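Local coordinates for hypothetical protein BP2299 (Bordetella pertussis Tohama I, PDB 2FQP) that is of uncharacterised function but folds as a small cupin domain that binds a zinc ion through a cluster of histidines, at residues L51-P55 and E56-T60. Numbering follows the deposited sequence.
Sequences LLETP and EGSVT
Leu51 faces Thr60 as a non-hydrogen-bonded antiparallel pair, and its CD1 methyl bends toward the partner strand and lies 3.4 Å from the carbonyl O of Val59. With CG anti to the backbone N (chi1 177°), the isobutyl group leans toward the neighbouring strand, CD1 meeting Ser58 CB and Thr60 only loosely. Leu52 forms the hydrogen-bonded pair with Val59: its N gives an almost straight bond to Val59 O (2.9 Å), and its O receives Val59 N at 3.1 Å. Ser58 CA also approaches Leu52 O, a CA-H...O contact of 3.3 Å. On the face that carries Leu52 and Val59, Leu52 CB packs against the CG2 methyl of Val59 at 4.0 Å. Glu53 extends its chain beyond CG alongside Ser58, on the face it shares with Leu51 and Thr60; Ser58 OG touches the aliphatic CG, while OE1 is hydrogen-bonded to Asn78 ND2 of strand 76-80 on the other flank. Thr54 N donates to Gly57 O (2.9 Å), and Gly57 N returns a longer, more bent bond to Thr54 O (3.2 Å). A water bridges Thr54 OG1 and Glu56 OE1; the bend of the Glu56 chain at chi2 (81°) brings its carboxylate back over Pro55 CB. Thr54 to Gly57 forms a type I turn with Pro55 and Glu56 at its corners, closing the beta hairpin of strands 48-54 and 57-63 at the surface of the double-stranded beta-helix of the cupin fold.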
# COMPACT_ATOMS: atom_id res chain seq x y z
N LEU A 51 17.66 5.37 2.68
CA LEU A 51 18.70 5.50 3.67
C LEU A 51 17.98 5.88 4.95
O LEU A 51 17.29 6.91 4.98
CB LEU A 51 19.72 6.55 3.24
CG LEU A 51 20.85 6.87 4.22
CD1 LEU A 51 21.61 5.62 4.58
CD2 LEU A 51 21.79 7.89 3.61
N LEU A 52 18.10 5.05 5.97
CA LEU A 52 17.39 5.29 7.24
C LEU A 52 18.36 5.71 8.31
O LEU A 52 19.31 4.99 8.63
CB LEU A 52 16.63 4.05 7.68
CG LEU A 52 15.72 3.39 6.65
CD1 LEU A 52 15.30 1.99 7.12
CD2 LEU A 52 14.54 4.29 6.40
N GLU A 53 18.15 6.91 8.85
CA GLU A 53 19.00 7.47 9.94
C GLU A 53 18.26 7.34 11.25
O GLU A 53 17.16 7.83 11.39
CB GLU A 53 19.28 8.93 9.69
CG GLU A 53 20.07 9.15 8.42
CD GLU A 53 20.54 10.59 8.20
OE1 GLU A 53 19.78 11.55 8.51
OE2 GLU A 53 21.65 10.75 7.67
N THR A 54 18.85 6.62 12.17
CA THR A 54 18.26 6.40 13.46
C THR A 54 19.28 6.87 14.47
O THR A 54 20.40 7.24 14.11
CB THR A 54 17.92 4.91 13.63
OG1 THR A 54 19.13 4.15 13.54
CG2 THR A 54 16.98 4.47 12.55
N PRO A 55 18.87 6.97 15.73
CA PRO A 55 19.80 7.44 16.73
C PRO A 55 21.16 6.70 16.74
O PRO A 55 22.17 7.30 17.01
CB PRO A 55 19.02 7.22 18.03
CG PRO A 55 17.62 7.42 17.66
CD PRO A 55 17.52 6.73 16.29
N GLU A 56 21.18 5.40 16.43
CA GLU A 56 22.42 4.62 16.52
C GLU A 56 23.27 4.57 15.25
O GLU A 56 24.40 4.12 15.27
CB GLU A 56 22.07 3.19 16.94
CG GLU A 56 21.52 3.09 18.38
CD GLU A 56 20.02 3.44 18.55
OE1 GLU A 56 19.25 3.52 17.59
OE2 GLU A 56 19.60 3.63 19.71
N GLY A 57 22.72 4.98 14.11
CA GLY A 57 23.45 4.87 12.87
C GLY A 57 22.59 5.07 11.63
O GLY A 57 21.45 5.51 11.72
N SER A 58 23.16 4.72 10.47
CA SER A 58 22.55 4.88 9.17
C SER A 58 22.70 3.59 8.41
O SER A 58 23.82 3.04 8.34
CB SER A 58 23.29 5.98 8.39
OG SER A 58 22.94 7.23 8.92
N VAL A 59 21.61 3.12 7.81
CA VAL A 59 21.61 1.89 7.02
C VAL A 59 20.88 2.08 5.72
O VAL A 59 19.92 2.83 5.65
CB VAL A 59 20.89 0.76 7.75
CG1 VAL A 59 21.59 0.45 9.04
CG2 VAL A 59 19.41 1.15 8.06
N THR A 60 21.35 1.37 4.70
CA THR A 60 20.65 1.28 3.43
C THR A 60 19.67 0.14 3.51
O THR A 60 20.04 -0.99 3.86
CB THR A 60 21.65 1.01 2.31
OG1 THR A 60 22.59 2.09 2.24
CG2 THR A 60 20.91 0.89 0.98
O HOH W 1 18.41 2.26 15.19